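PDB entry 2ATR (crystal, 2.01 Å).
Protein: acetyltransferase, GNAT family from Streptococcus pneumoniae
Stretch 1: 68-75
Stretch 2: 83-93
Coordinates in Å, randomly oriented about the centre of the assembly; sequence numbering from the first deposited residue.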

ATOM      1  N   PHE A  68      -3.153  -8.121   2.095  1.00 26.54           N
ATOM      2  CA  PHE A  68      -2.905  -7.561   0.740  1.00 27.11           C
ATOM      3  C   PHE A  68      -2.435  -6.133   0.938  1.00 25.23           C
ATOM      4  O   PHE A  68      -3.034  -5.408   1.753  1.00 25.34           O
ATOM      5  CB  PHE A  68      -4.166  -7.613  -0.136  1.00 27.40           C
ATOM      6  CG  PHE A  68      -4.703  -9.025  -0.338  1.00 33.23           C
ATOM      7  CD1 PHE A  68      -4.279  -9.794  -1.425  1.00 32.32           C
ATOM      8  CD2 PHE A  68      -5.556  -9.609   0.614  1.00 33.44           C
ATOM      9  CE1 PHE A  68      -4.762 -11.093  -1.627  1.00 34.89           C
ATOM     10  CE2 PHE A  68      -6.001 -10.908   0.444  1.00 34.24           C
ATOM     11  CZ  PHE A  68      -5.612 -11.644  -0.698  1.00 35.78           C
ATOM     12  N   VAL A  69      -1.383  -5.754   0.219  1.00 25.38           N
ATOM     13  CA  VAL A  69      -0.870  -4.373   0.245  1.00 25.50           C
ATOM     14  C   VAL A  69      -1.771  -3.646  -0.745  1.00 25.69           C
ATOM     15  O   VAL A  69      -1.618  -3.779  -1.969  1.00 23.95           O
ATOM     16  CB  VAL A  69       0.650  -4.212  -0.186  1.00 25.76           C
ATOM     17  CG1 VAL A  69       1.017  -2.680  -0.229  1.00 25.75           C
ATOM     18  CG2 VAL A  69       1.607  -4.904   0.797  1.00 26.51           C
ATOM     19  N   GLN A  70      -2.787  -2.970  -0.221  1.00 26.37           N
ATOM     20  CA  GLN A  70      -3.827  -2.393  -1.079  1.00 24.97           C
ATOM     21  C   GLN A  70      -3.417  -1.031  -1.678  1.00 25.33           C
ATOM     22  O   GLN A  70      -3.482  -0.842  -2.907  1.00 24.91           O
ATOM     23  CB  GLN A  70      -5.129  -2.327  -0.305  1.00 26.84           C
ATOM     24  CG  GLN A  70      -6.305  -1.633  -1.022  1.00 27.28           C
ATOM     25  CD  GLN A  70      -6.612  -2.252  -2.397  1.00 31.06           C
ATOM     26  OE1 GLN A  70      -6.361  -3.426  -2.630  1.00 33.63           O
ATOM     27  NE2 GLN A  70      -7.105  -1.440  -3.311  1.00 31.60           N
ATOM     28  N   ASP A  71      -2.961  -0.095  -0.850  1.00 24.70           N
ATOM     29  CA  ASP A  71      -2.461   1.217  -1.354  1.00 26.23           C
ATOM     30  C   ASP A  71      -1.057   1.399  -0.853  1.00 26.03           C
ATOM     31  O   ASP A  71      -0.770   1.128   0.337  1.00 27.23           O
ATOM     32  CB  ASP A  71      -3.302   2.438  -0.875  1.00 26.12           C
ATOM     33  CG  ASP A  71      -4.767   2.368  -1.270  1.00 28.12           C
ATOM     34  OD1 ASP A  71      -5.105   1.897  -2.386  1.00 27.23           O
ATOM     35  OD2 ASP A  71      -5.600   2.825  -0.459  1.00 28.58           O
ATOM     36  N   LEU A  72      -0.162   1.788  -1.742  1.00 26.50           N
ATOM     37  CA  LEU A  72       1.141   2.301  -1.363  1.00 26.29           C
ATOM     38  C   LEU A  72       1.418   3.571  -2.180  1.00 27.97           C
ATOM     39  O   LEU A  72       1.596   3.510  -3.416  1.00 26.37           O
ATOM     40  CB  LEU A  72       2.252   1.287  -1.604  1.00 26.38           C
ATOM     41  CG  LEU A  72       3.681   1.692  -1.216  1.00 26.88           C
ATOM     42  CD1 LEU A  72       3.757   2.050   0.287  1.00 23.75           C
ATOM     43  CD2 LEU A  72       4.703   0.591  -1.542  1.00 27.26           C
ATOM     44  N   ILE A  73       1.446   4.707  -1.501  1.00 27.48           N
ATOM     45  CA  ILE A  73       1.545   5.992  -2.203  1.00 29.55           C
ATOM     46  C   ILE A  73       2.624   6.804  -1.545  1.00 30.24           C
ATOM     47  O   ILE A  73       2.632   6.923  -0.320  1.00 30.76           O
ATOM     48  CB  ILE A  73       0.221   6.811  -2.150  1.00 29.34           C
ATOM     49  CG1 ILE A  73      -0.912   6.041  -2.812  1.00 32.73           C
ATOM     50  CG2 ILE A  73       0.399   8.174  -2.839  1.00 31.40           C
ATOM     51  CD1 ILE A  73      -2.262   6.618  -2.578  1.00 31.95           C
ATOM     52  N   VAL A  74       3.564   7.300  -2.345  1.00 30.55           N
ATOM     53  CA  VAL A  74       4.424   8.408  -1.952  1.00 30.91           C
ATOM     54  C   VAL A  74       4.209   9.548  -2.995  1.00 32.04           C
ATOM     55  O   VAL A  74       4.051   9.289  -4.213  1.00 30.97           O
ATOM     56  CB  VAL A  74       5.898   8.020  -1.885  1.00 30.16           C
ATOM     57  CG1 VAL A  74       6.749   9.219  -1.389  1.00 31.12           C
ATOM     58  CG2 VAL A  74       6.115   6.850  -0.950  1.00 32.95           C
ATOM     59  N   LEU A  75       4.129  10.792  -2.516  1.00 31.98           N
ATOM     60  CA  LEU A  75       4.159  11.946  -3.462  1.00 33.23           C
ATOM     61  C   LEU A  75       5.333  11.824  -4.390  1.00 33.85           C
ATOM     62  O   LEU A  75       6.485  11.624  -3.931  1.00 33.05           O
ATOM     63  CB  LEU A  75       4.206  13.300  -2.749  1.00 32.87           C
ATOM     64  CG  LEU A  75       2.970  13.646  -1.950  1.00 33.87           C
ATOM     65  CD1 LEU A  75       3.223  14.940  -1.085  1.00 33.05           C
ATOM     66  CD2 LEU A  75       1.700  13.789  -2.864  1.00 33.83           C
ATOM     67  N   ILE A  83      11.238   6.075   1.449  1.00 39.18           N
ATOM     68  CA  ILE A  83       9.899   6.261   2.070  1.00 36.66           C
ATOM     69  C   ILE A  83       8.969   5.056   1.872  1.00 34.35           C
ATOM     70  O   ILE A  83       8.350   4.601   2.799  1.00 29.90           O
ATOM     71  CB  ILE A  83       9.169   7.571   1.619  1.00 37.52           C
ATOM     72  CG1 ILE A  83      10.065   8.814   1.868  1.00 38.53           C
ATOM     73  CG2 ILE A  83       7.812   7.740   2.406  1.00 35.35           C
ATOM     74  CD1 ILE A  83       9.411  10.165   1.438  1.00 40.08           C
ATOM     75  N   GLY A  84       8.872   4.583   0.635  1.00 33.28           N
ATOM     76  CA  GLY A  84       8.109   3.367   0.323  1.00 32.58           C
ATOM     77  C   GLY A  84       8.616   2.199   1.144  1.00 30.45           C
ATOM     78  O   GLY A  84       7.812   1.486   1.660  1.00 32.09           O
ATOM     79  N   SER A  85       9.930   2.012   1.272  1.00 30.90           N
ATOM     80  CA  SER A  85      10.513   0.911   2.088  1.00 31.61           C
ATOM     81  C   SER A  85      10.122   0.947   3.537  1.00 30.83           C
ATOM     82  O   SER A  85       9.788  -0.074   4.141  1.00 29.49           O
ATOM     83  CB  SER A  85      12.036   0.952   2.122  1.00 31.66           C
ATOM     84  OG  SER A  85      12.565   0.542   0.905  1.00 40.15           O
ATOM     85  N   SER A  86      10.262   2.140   4.109  1.00 30.48           N
ATOM     86  CA  SER A  86       9.889   2.397   5.467  1.00 31.17           C
ATOM     87  C   SER A  86       8.451   2.051   5.709  1.00 29.60           C
ATOM     88  O   SER A  86       8.165   1.356   6.661  1.00 29.53           O
ATOM     89  CB  SER A  86      10.154   3.886   5.792  1.00 31.04           C
ATOM     90  OG  SER A  86      11.531   4.117   5.608  1.00 39.16           O
ATOM     91  N   LEU A  87       7.557   2.550   4.843  1.00 27.91           N
ATOM     92  CA  LEU A  87       6.103   2.274   4.946  1.00 27.32           C
ATOM     93  C   LEU A  87       5.802   0.732   4.940  1.00 26.89           C
ATOM     94  O   LEU A  87       5.088   0.213   5.812  1.00 25.95           O
ATOM     95  CB  LEU A  87       5.354   2.977   3.824  1.00 26.86           C
ATOM     96  CG  LEU A  87       5.176   4.515   3.980  1.00 26.06           C
ATOM     97  CD1 LEU A  87       4.542   5.060   2.673  1.00 23.33           C
ATOM     98  CD2 LEU A  87       4.280   4.816   5.187  1.00 21.40           C
HETATM   99  N   MSE A  88       6.416   0.057   3.981  1.00 26.52           N
HETATM  100  CA  MSE A  88       6.334  -1.398   3.805  1.00 28.01           C
HETATM  101  C   MSE A  88       6.855  -2.159   5.047  1.00 28.89           C
HETATM  102  O   MSE A  88       6.191  -3.050   5.587  1.00 29.52           O
HETATM  103  CB  MSE A  88       7.097  -1.791   2.507  1.00 26.30           C
HETATM  104  CG  MSE A  88       6.290  -1.538   1.169  1.00 28.16           C
HETATM  105 SE   MSE A  88       4.908  -2.688   0.838  1.00 24.72          SE
HETATM  106  CE  MSE A  88       5.911  -4.132   0.347  1.00 29.89           C
ATOM    107  N   LYS A  89       8.043  -1.800   5.511  1.00 30.65           N
ATOM    108  CA  LYS A  89       8.646  -2.492   6.679  1.00 31.98           C
ATOM    109  C   LYS A  89       7.849  -2.317   7.955  1.00 31.96           C
ATOM    110  O   LYS A  89       7.596  -3.318   8.654  1.00 32.47           O
ATOM    111  CB  LYS A  89      10.130  -2.128   6.846  1.00 33.31           C
ATOM    112  CG  LYS A  89      11.001  -2.607   5.672  1.00 35.78           C
ATOM    113  CD  LYS A  89      12.444  -2.024   5.733  1.00 41.08           C
ATOM    114  CE  LYS A  89      13.250  -2.387   4.526  1.00 45.06           C
ATOM    115  NZ  LYS A  89      13.213  -3.865   4.203  1.00 49.13           N
ATOM    116  N   GLU A  90       7.366  -1.104   8.233  1.00 31.28           N
ATOM    117  CA  GLU A  90       6.473  -0.904   9.412  1.00 32.43           C
ATOM    118  C   GLU A  90       5.103  -1.573   9.332  1.00 31.48           C
ATOM    119  O   GLU A  90       4.648  -2.197  10.315  1.00 29.73           O
ATOM    120  CB  GLU A  90       6.264   0.565   9.763  1.00 32.55           C
ATOM    121  CG  GLU A  90       7.561   1.327  10.083  1.00 40.53           C
ATOM    122  CD  GLU A  90       8.351   0.707  11.248  1.00 46.31           C
ATOM    123  OE1 GLU A  90       7.722   0.235  12.222  1.00 46.55           O
ATOM    124  OE2 GLU A  90       9.605   0.677  11.173  1.00 49.81           O
ATOM    125  N   ALA A  91       4.418  -1.423   8.192  1.00 29.57           N
ATOM    126  CA  ALA A  91       3.086  -2.039   8.079  1.00 28.85           C
ATOM    127  C   ALA A  91       3.184  -3.563   8.105  1.00 28.66           C
ATOM    128  O   ALA A  91       2.476  -4.194   8.873  1.00 28.69           O
ATOM    129  CB  ALA A  91       2.339  -1.552   6.837  1.00 27.18           C
ATOM    130  N   LEU A  92       4.085  -4.147   7.317  1.00 29.27           N
ATOM    131  CA  LEU A  92       4.157  -5.617   7.212  1.00 31.16           C
ATOM    132  C   LEU A  92       4.725  -6.273   8.482  1.00 33.13           C
ATOM    133  O   LEU A  92       4.528  -7.466   8.689  1.00 33.34           O
ATOM    134  CB  LEU A  92       4.974  -6.048   5.995  1.00 30.81           C
ATOM    135  CG  LEU A  92       4.345  -5.733   4.629  1.00 30.49           C
ATOM    136  CD1 LEU A  92       5.321  -6.113   3.583  1.00 32.43           C
ATOM    137  CD2 LEU A  92       2.992  -6.463   4.508  1.00 32.84           C
ATOM    138  N   GLY A  93       5.435  -5.482   9.304  1.00 34.23           N
ATOM    139  CA  GLY A  93       5.947  -5.919  10.601  1.00 35.93           C
ATOM    140  C   GLY A  93       4.864  -6.437  11.533  1.00 37.12           C
ATOM    141  O   GLY A  93       5.108  -7.299  12.415  1.00 37.74           O
TER

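A strand that begins earlier in the chain and runs through 68-74, and a helix that starts at Ile-83, lie against each other with their N-to-C directions at 148°, so the chain runs up one and roughly back down the other. The axes come within 8.9 Å, and the backbones draw nearest at Val-74 and Gly-84, whose CA atoms are 6.6 Å apart. No hydrogen bond crosses between the two. The Ile, Leu, Met and Val side chains in the contact contribute carbon or selenium surface, and from Leu-87 on, helix N atoms bond to the O four residues back, as in Leu-87 N to Ile-83 O at 3.0 Å.

Ile-83 opens the helix with its CA-to-CB bond toward the strand. Its CG2 meets CG2 of Val-74 at 3.9 Å, a methyl from each of two beta-branched side chains.

Gly-84 follows, and here the strand packs on bare backbone: Val-74 CG2 sits 3.9 Å from Gly-84 N, and Leu-72 CD1 is 4.3 Å from Gly-84 O. That oxygen is already engaged within the helix, accepting from Met-88 N at 3.1 Å, so the leucine methyl beside it costs no hydrogen bond. An ideal CB on Gly-84 would point sideways and lie 4.3 Å from both Leu-72 CD2 and Val-74 CG2, which is close but not a clash.

Ser-85 and Ser-86 make no contact with the strand. One turn on from Ile-83, Leu-87 points toward the strand again. Its CD1 serves several neighbors: Leu-72 CD1 at 3.9 Å, Val-74 CG2 at 4.3 Å and the backbone atom Ile-73 O at 4.0 Å. One methyl thus touches two strand side chains that are two residues apart, while Ile-73 turns its own side chain away.

Met-88, present as selenomethionine, has its CA-to-CB bond sideways, but three successive m rotamers bring the end of the chain nearer the strand. Its length lets CG rest 3.8 Å from Leu-72 CD2 while SE reaches Val-69 CG2 at 4.0 Å.

Lys-89, Glu-90 and Ala-91 again miss the strand. Leu-92 supplies the last touch: it too starts sideways and ends nearer, placing CD2 4.3 Å from Val-69 CG2.

The rule is one of periodicity. The strand offers Val-69, Leu-72 and Val-74, with Leu-72 and Val-74 in the usual alternation; the helix answers with Ile-83, Gly-84, Leu-87, Met-88 and Leu-92, spaced by its turns. The contact is apolar side chains and backbone, without a hydrogen bond across it, and buries 345 Å² over both sides.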